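Local structure of geranyltranstransferase (Marinomonas sp. MED121, 4F62) at residues 215-227 / 248-262. The protein probably catalyses chain elongation of allylic diphosphates with isopentenyl diphosphate, as a polyprenyl synthetase of the farnesyl-diphosphate synthase type. Residues are numbered along the deposited sequence; the frame is centred on the assembly and turned at random.
Sequences GLAFQVQDDIIDL and TYPKLLGLDGAKALV
V220 lays its CG2 methyl over the centre of one face of the Y249 ring, a CH-pi contact of 3.8 Å from CG2 to the ring centroid, only 9° off the normal. With CG1 anti to the backbone N, V220 turns its other methyl to V262 CG2, 3.5 Å from CG1, and fits as a knob among Y249, A258, L261 and V262. One turn on, I224 is a second knob, among P250, A258, K259 and V262, its CD1 3.7 Å from V262 CG2. Beyond it, L227 CD1 packs on P250 CB and L255 CD1.

One hydrogen bond crosses the contact: Y249 N donates to D223 OD2 (3.0 Å, 164°), meeting it on the anti side, tilted out of the carboxylate plane. T248, the N-cap, accepts from K251 N through OG1 (3.2 Å), so both bonds serve the first turn of helix 249-273.

An alanine in place of Y249 would probably leave V220 CG2 without its aromatic face and H177 without its hydroxyl partner.

The axes of segments 215-226 and 249-262 run roughly antiparallel at 147° and come within 9.2 Å, in the all-helical polyprenyl synthetase fold. Helix 170-194 packs on Y249 through L170 and L173, and its H177 hydrogen-bonds the hydroxyl, while I291 of helix 281-291 covers A217 and V262.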
ATOM      1  N   GLY A 215      20.559   7.001  10.071  1.00 39.55           N
ATOM      2  CA  GLY A 215      19.269   7.674  10.033  1.00 39.44           C
ATOM      3  C   GLY A 215      19.165   8.812  11.029  1.00 40.27           C
ATOM      4  O   GLY A 215      18.729   9.921  10.692  1.00 38.25           O
ATOM      5  N   LEU A 216      19.563   8.554  12.269  1.00 39.09           N
ATOM      6  CA  LEU A 216      19.518   9.604  13.271  1.00 40.53           C
ATOM      7  C   LEU A 216      20.547  10.695  12.937  1.00 41.15           C
ATOM      8  O   LEU A 216      20.226  11.892  12.969  1.00 42.53           O
ATOM      9  CB  LEU A 216      19.746   9.018  14.672  1.00 46.03           C
ATOM     10  CG  LEU A 216      19.649   9.965  15.870  1.00 51.61           C
ATOM     11  CD1 LEU A 216      18.369  10.809  15.814  1.00 45.83           C
ATOM     12  CD2 LEU A 216      19.709   9.159  17.172  1.00 52.33           C
ATOM     13  N   ALA A 217      21.769  10.288  12.592  1.00 41.57           N
ATOM     14  CA  ALA A 217      22.844  11.246  12.323  1.00 41.82           C
ATOM     15  C   ALA A 217      22.457  12.300  11.288  1.00 46.11           C
ATOM     16  O   ALA A 217      22.789  13.485  11.435  1.00 44.09           O
ATOM     17  CB  ALA A 217      24.114  10.529  11.887  1.00 41.69           C
ATOM     18  N   PHE A 218      21.743  11.881  10.249  1.00 41.36           N
ATOM     19  CA  PHE A 218      21.380  12.836   9.208  1.00 47.98           C
ATOM     20  C   PHE A 218      20.337  13.841   9.703  1.00 41.47           C
ATOM     21  O   PHE A 218      20.378  15.014   9.325  1.00 43.62           O
ATOM     22  CB  PHE A 218      20.993  12.131   7.892  1.00 52.32           C
ATOM     23  CG  PHE A 218      19.519  12.063   7.622  1.00 52.59           C
ATOM     24  CD1 PHE A 218      18.817  13.179   7.148  1.00 57.88           C
ATOM     25  CD2 PHE A 218      18.841  10.859   7.772  1.00 63.72           C
ATOM     26  CE1 PHE A 218      17.454  13.104   6.885  1.00 63.98           C
ATOM     27  CE2 PHE A 218      17.477  10.768   7.506  1.00 68.71           C
ATOM     28  CZ  PHE A 218      16.781  11.889   7.061  1.00 69.97           C
ATOM     29  N   GLN A 219      19.422  13.399  10.567  1.00 35.17           N
ATOM     30  CA  GLN A 219      18.476  14.340  11.169  1.00 33.89           C
ATOM     31  C   GLN A 219      19.173  15.326  12.099  1.00 41.52           C
ATOM     32  O   GLN A 219      18.872  16.526  12.074  1.00 41.90           O
ATOM     33  CB  GLN A 219      17.342  13.601  11.893  1.00 37.90           C
ATOM     34  CG  GLN A 219      16.400  12.845  10.949  1.00 46.72           C
ATOM     35  CD  GLN A 219      15.447  13.761  10.179  1.00 50.51           C
ATOM     36  OE1 GLN A 219      15.521  14.989  10.271  1.00 48.15           O
ATOM     37  NE2 GLN A 219      14.538  13.156   9.421  1.00 50.79           N
ATOM     38  N   VAL A 220      20.099  14.832  12.921  1.00 40.67           N
ATOM     39  CA  VAL A 220      20.860  15.727  13.794  1.00 43.59           C
ATOM     40  C   VAL A 220      21.653  16.724  12.963  1.00 42.33           C
ATOM     41  O   VAL A 220      21.618  17.932  13.220  1.00 41.63           O
ATOM     42  CB  VAL A 220      21.826  14.960  14.734  1.00 37.45           C
ATOM     43  CG1 VAL A 220      22.522  15.937  15.711  1.00 34.41           C
ATOM     44  CG2 VAL A 220      21.066  13.881  15.497  1.00 33.97           C
ATOM     45  N   GLN A 221      22.362  16.214  11.958  1.00 39.82           N
ATOM     46  CA  GLN A 221      23.154  17.069  11.086  1.00 45.43           C
ATOM     47  C   GLN A 221      22.295  18.128  10.399  1.00 47.49           C
ATOM     48  O   GLN A 221      22.708  19.279  10.271  1.00 50.82           O
ATOM     49  CB  GLN A 221      23.908  16.237  10.040  1.00 43.45           C
ATOM     50  CG  GLN A 221      24.838  17.065   9.160  1.00 44.77           C
ATOM     51  CD  GLN A 221      25.903  17.835   9.950  1.00 54.17           C
ATOM     52  OE1 GLN A 221      26.168  17.550  11.123  1.00 53.18           O
ATOM     53  NE2 GLN A 221      26.521  18.819   9.297  1.00 57.45           N
ATOM     54  N   ASP A 222      21.092  17.737   9.982  1.00 43.06           N
ATOM     55  CA  ASP A 222      20.154  18.679   9.374  1.00 47.32           C
ATOM     56  C   ASP A 222      19.828  19.886  10.254  1.00 43.11           C
ATOM     57  O   ASP A 222      19.808  21.020   9.775  1.00 45.48           O
ATOM     58  CB  ASP A 222      18.871  17.962   8.980  1.00 55.79           C
ATOM     59  CG  ASP A 222      18.695  17.896   7.488  1.00 73.94           C
ATOM     60  OD1 ASP A 222      19.241  16.957   6.869  1.00 72.90           O
ATOM     61  OD2 ASP A 222      18.027  18.803   6.939  1.00 82.12           O
ATOM     62  N   ASP A 223      19.579  19.642  11.538  1.00 39.67           N
ATOM     63  CA  ASP A 223      19.313  20.726  12.486  1.00 41.29           C
ATOM     64  C   ASP A 223      20.551  21.597  12.648  1.00 49.38           C
ATOM     65  O   ASP A 223      20.455  22.816  12.812  1.00 51.64           O
ATOM     66  CB  ASP A 223      18.911  20.168  13.858  1.00 42.35           C
ATOM     67  CG  ASP A 223      17.502  19.617  13.889  1.00 47.48           C
ATOM     68  OD1 ASP A 223      16.734  19.866  12.933  1.00 53.05           O
ATOM     69  OD2 ASP A 223      17.158  18.940  14.887  1.00 45.41           O
ATOM     70  N   ILE A 224      21.720  20.964  12.616  1.00 49.89           N
ATOM     71  CA  ILE A 224      22.978  21.694  12.742  1.00 49.14           C
ATOM     72  C   ILE A 224      23.161  22.609  11.524  1.00 50.60           C
ATOM     73  O   ILE A 224      23.529  23.774  11.657  1.00 51.69           O
ATOM     74  CB  ILE A 224      24.182  20.725  12.901  1.00 45.39           C
ATOM     75  CG1 ILE A 224      24.143  20.068  14.289  1.00 40.97           C
ATOM     76  CG2 ILE A 224      25.505  21.464  12.729  1.00 50.41           C
ATOM     77  CD1 ILE A 224      25.045  18.855  14.407  1.00 44.18           C
ATOM     78  N   ILE A 225      22.866  22.082  10.343  1.00 47.98           N
ATOM     79  CA  ILE A 225      22.939  22.864   9.111  1.00 56.99           C
ATOM     80  C   ILE A 225      21.981  24.066   9.118  1.00 61.53           C
ATOM     81  O   ILE A 225      22.365  25.173   8.734  1.00 63.90           O
ATOM     82  CB  ILE A 225      22.680  21.967   7.878  1.00 56.11           C
ATOM     83  CG1 ILE A 225      23.802  20.927   7.738  1.00 59.98           C
ATOM     84  CG2 ILE A 225      22.580  22.800   6.612  1.00 60.69           C
ATOM     85  CD1 ILE A 225      23.573  19.897   6.626  1.00 64.59           C
ATOM     86  N   ASP A 226      20.744  23.854   9.566  1.00 59.93           N
ATOM     87  CA  ASP A 226      19.761  24.935   9.642  1.00 62.44           C
ATOM     88  C   ASP A 226      20.227  26.084  10.521  1.00 67.18           C
ATOM     89  O   ASP A 226      19.863  27.240  10.291  1.00 73.45           O
ATOM     90  CB  ASP A 226      18.424  24.414  10.162  1.00 66.30           C
ATOM     91  CG  ASP A 226      17.676  23.606   9.129  1.00 78.38           C
ATOM     92  OD1 ASP A 226      17.986  23.753   7.925  1.00 86.89           O
ATOM     93  OD2 ASP A 226      16.776  22.834   9.526  1.00 77.30           O
ATOM     94  N   LEU A 227      21.033  25.762  11.528  1.00 65.45           N
ATOM     95  CA  LEU A 227      21.553  26.766  12.453  1.00 75.17           C
ATOM     96  C   LEU A 227      22.430  27.813  11.770  1.00 90.35           C
ATOM     97  O   LEU A 227      22.731  28.853  12.356  1.00 94.97           O
ATOM     98  CB  LEU A 227      22.338  26.099  13.583  1.00 71.95           C
ATOM     99  CG  LEU A 227      21.616  26.002  14.926  1.00 67.62           C
ATOM    100  CD1 LEU A 227      22.574  25.575  16.026  1.00 64.57           C
ATOM    101  CD2 LEU A 227      20.992  27.340  15.263  1.00 73.90           C
ATOM    102  N   THR A 248      14.677  20.917  18.434  1.00 47.21           N
ATOM    103  CA  THR A 248      15.792  20.534  17.571  1.00 40.66           C
ATOM    104  C   THR A 248      16.905  19.935  18.439  1.00 44.12           C
ATOM    105  O   THR A 248      16.968  20.197  19.642  1.00 43.67           O
ATOM    106  CB  THR A 248      16.385  21.760  16.827  1.00 51.53           C
ATOM    107  OG1 THR A 248      17.142  22.557  17.744  1.00 45.34           O
ATOM    108  CG2 THR A 248      15.299  22.625  16.203  1.00 47.48           C
ATOM    109  N   TYR A 249      17.801  19.160  17.838  1.00 38.11           N
ATOM    110  CA  TYR A 249      18.942  18.638  18.595  1.00 39.35           C
ATOM    111  C   TYR A 249      19.867  19.691  19.229  1.00 40.11           C
ATOM    112  O   TYR A 249      20.276  19.523  20.381  1.00 40.33           O
ATOM    113  CB  TYR A 249      19.715  17.578  17.793  1.00 37.00           C
ATOM    114  CG  TYR A 249      18.846  16.369  17.497  1.00 38.35           C
ATOM    115  CD1 TYR A 249      18.646  15.374  18.452  1.00 40.39           C
ATOM    116  CD2 TYR A 249      18.179  16.255  16.280  1.00 38.02           C
ATOM    117  CE1 TYR A 249      17.813  14.274  18.190  1.00 40.16           C
ATOM    118  CE2 TYR A 249      17.357  15.163  16.006  1.00 41.74           C
ATOM    119  CZ  TYR A 249      17.178  14.177  16.963  1.00 42.55           C
ATOM    120  OH  TYR A 249      16.354  13.106  16.683  1.00 37.51           O
ATOM    121  N   PRO A 250      20.202  20.777  18.491  1.00 42.69           N
ATOM    122  CA  PRO A 250      21.052  21.798  19.118  1.00 41.27           C
ATOM    123  C   PRO A 250      20.379  22.472  20.299  1.00 42.26           C
ATOM    124  O   PRO A 250      21.062  22.844  21.252  1.00 42.00           O
ATOM    125  CB  PRO A 250      21.271  22.816  17.998  1.00 41.60           C
ATOM    126  CG  PRO A 250      21.154  22.014  16.747  1.00 43.83           C
ATOM    127  CD  PRO A 250      20.085  20.991  17.036  1.00 40.31           C
ATOM    128  N   LYS A 251      19.062  22.641  20.255  1.00 42.33           N
ATOM    129  CA  LYS A 251      18.379  23.210  21.421  1.00 52.15           C
ATOM    130  C   LYS A 251      18.358  22.237  22.593  1.00 48.75           C
ATOM    131  O   LYS A 251      18.436  22.649  23.743  1.00 44.37           O
ATOM    132  CB  LYS A 251      16.964  23.679  21.063  1.00 55.27           C
ATOM    133  CG  LYS A 251      16.979  25.026  20.370  1.00 65.17           C
ATOM    134  CD  LYS A 251      15.923  25.134  19.290  1.00 70.81           C
ATOM    135  CE  LYS A 251      14.628  25.702  19.827  1.00 75.72           C
ATOM    136  NZ  LYS A 251      13.661  25.948  18.716  1.00 78.23           N
ATOM    137  N   LEU A 252      18.268  20.945  22.297  1.00 40.57           N
ATOM    138  CA  LEU A 252      18.180  19.951  23.364  1.00 45.43           C
ATOM    139  C   LEU A 252      19.547  19.537  23.915  1.00 42.83           C
ATOM    140  O   LEU A 252      19.661  19.158  25.078  1.00 45.65           O
ATOM    141  CB  LEU A 252      17.390  18.720  22.888  1.00 34.76           C
ATOM    142  CG  LEU A 252      15.897  18.957  22.629  1.00 40.56           C
ATOM    143  CD1 LEU A 252      15.277  17.799  21.835  1.00 41.37           C
ATOM    144  CD2 LEU A 252      15.161  19.163  23.951  1.00 44.07           C
ATOM    145  N   LEU A 253      20.589  19.610  23.094  1.00 36.09           N
ATOM    146  CA  LEU A 253      21.902  19.133  23.533  1.00 39.57           C
ATOM    147  C   LEU A 253      22.979  20.212  23.528  1.00 42.19           C
ATOM    148  O   LEU A 253      24.122  19.954  23.912  1.00 43.54           O
ATOM    149  CB  LEU A 253      22.362  17.989  22.637  1.00 38.70           C
ATOM    150  CG  LEU A 253      21.473  16.757  22.540  1.00 40.02           C
ATOM    151  CD1 LEU A 253      21.916  15.887  21.359  1.00 39.89           C
ATOM    152  CD2 LEU A 253      21.561  15.989  23.840  1.00 40.90           C
ATOM    153  N   GLY A 254      22.621  21.413  23.078  1.00 42.04           N
ATOM    154  CA  GLY A 254      23.613  22.439  22.789  1.00 43.32           C
ATOM    155  C   GLY A 254      24.161  22.171  21.389  1.00 42.84           C
ATOM    156  O   GLY A 254      24.077  21.036  20.894  1.00 36.62           O
ATOM    157  N   LEU A 255      24.703  23.198  20.736  1.00 37.73           N
ATOM    158  CA  LEU A 255      25.345  23.017  19.431  1.00 42.86           C
ATOM    159  C   LEU A 255      26.484  22.005  19.531  1.00 43.43           C
ATOM    160  O   LEU A 255      26.633  21.135  18.668  1.00 45.50           O
ATOM    161  CB  LEU A 255      25.879  24.352  18.881  1.00 43.84           C
ATOM    162  CG  LEU A 255      26.666  24.218  17.571  1.00 48.78           C
ATOM    163  CD1 LEU A 255      25.797  23.621  16.465  1.00 41.75           C
ATOM    164  CD2 LEU A 255      27.254  25.554  17.136  1.00 58.01           C
ATOM    165  N   ASP A 256      27.278  22.124  20.593  1.00 43.61           N
ATOM    166  CA  ASP A 256      28.418  21.233  20.815  1.00 46.70           C
ATOM    167  C   ASP A 256      27.983  19.781  21.009  1.00 44.42           C
ATOM    168  O   ASP A 256      28.601  18.859  20.463  1.00 42.37           O
ATOM    169  CB  ASP A 256      29.234  21.701  22.024  1.00 42.75           C
ATOM    170  CG  ASP A 256      28.423  21.691  23.322  1.00 49.87           C
ATOM    171  OD1 ASP A 256      27.195  21.946  23.280  1.00 53.39           O
ATOM    172  OD2 ASP A 256      29.016  21.422  24.389  1.00 50.88           O
ATOM    173  N   GLY A 257      26.902  19.584  21.765  1.00 41.02           N
ATOM    174  CA  GLY A 257      26.371  18.254  22.015  1.00 39.05           C
ATOM    175  C   GLY A 257      25.797  17.599  20.776  1.00 36.54           C
ATOM    176  O   GLY A 257      25.904  16.372  20.588  1.00 37.99           O
ATOM    177  N   ALA A 258      25.173  18.402  19.923  1.00 34.54           N
ATOM    178  CA  ALA A 258      24.602  17.872  18.683  1.00 36.86           C
ATOM    179  C   ALA A 258      25.724  17.475  17.717  1.00 41.62           C
ATOM    180  O   ALA A 258      25.654  16.433  17.060  1.00 39.60           O
ATOM    181  CB  ALA A 258      23.684  18.887  18.039  1.00 37.66           C
ATOM    182  N   LYS A 259      26.753  18.315  17.633  1.00 40.01           N
ATOM    183  CA  LYS A 259      27.926  18.002  16.816  1.00 44.63           C
ATOM    184  C   LYS A 259      28.616  16.721  17.284  1.00 39.39           C
ATOM    185  O   LYS A 259      29.002  15.877  16.467  1.00 39.06           O
ATOM    186  CB  LYS A 259      28.918  19.176  16.816  1.00 45.59           C
ATOM    187  CG  LYS A 259      28.502  20.321  15.904  1.00 53.14           C
ATOM    188  CD  LYS A 259      29.721  21.027  15.339  1.00 60.99           C
ATOM    189  CE  LYS A 259      29.457  21.581  13.953  1.00 68.74           C
ATOM    190  NZ  LYS A 259      28.759  22.895  14.009  1.00 76.53           N
ATOM    191  N   ALA A 260      28.783  16.581  18.596  1.00 39.42           N
ATOM    192  CA  ALA A 260      29.404  15.384  19.148  1.00 45.48           C
ATOM    193  C   ALA A 260      28.560  14.150  18.832  1.00 43.14           C
ATOM    194  O   ALA A 260      29.092  13.084  18.524  1.00 45.04           O
ATOM    195  CB  ALA A 260      29.615  15.524  20.656  1.00 41.72           C
ATOM    196  N   LEU A 261      27.242  14.301  18.902  1.00 39.93           N
ATOM    197  CA  LEU A 261      26.347  13.187  18.642  1.00 43.97           C
ATOM    198  C   LEU A 261      26.467  12.715  17.192  1.00 40.12           C
ATOM    199  O   LEU A 261      26.471  11.509  16.927  1.00 44.53           O
ATOM    200  CB  LEU A 261      24.901  13.561  18.969  1.00 40.53           C
ATOM    201  CG  LEU A 261      23.880  12.478  18.619  1.00 38.05           C
ATOM    202  CD1 LEU A 261      24.226  11.167  19.309  1.00 37.56           C
ATOM    203  CD2 LEU A 261      22.478  12.935  19.006  1.00 35.70           C
ATOM    204  N   VAL A 262      26.584  13.652  16.259  1.00 37.79           N
ATOM    205  CA  VAL A 262      26.760  13.296  14.851  1.00 37.97           C
ATOM    206  C   VAL A 262      28.030  12.476  14.663  1.00 41.52           C
ATOM    207  O   VAL A 262      28.013  11.435  14.001  1.00 38.76           O
ATOM    208  CB  VAL A 262      26.810  14.545  13.950  1.00 44.06           C
ATOM    209  CG1 VAL A 262      27.329  14.185  12.558  1.00 43.44           C
ATOM    210  CG2 VAL A 262      25.431  15.173  13.855  1.00 41.38           C
TER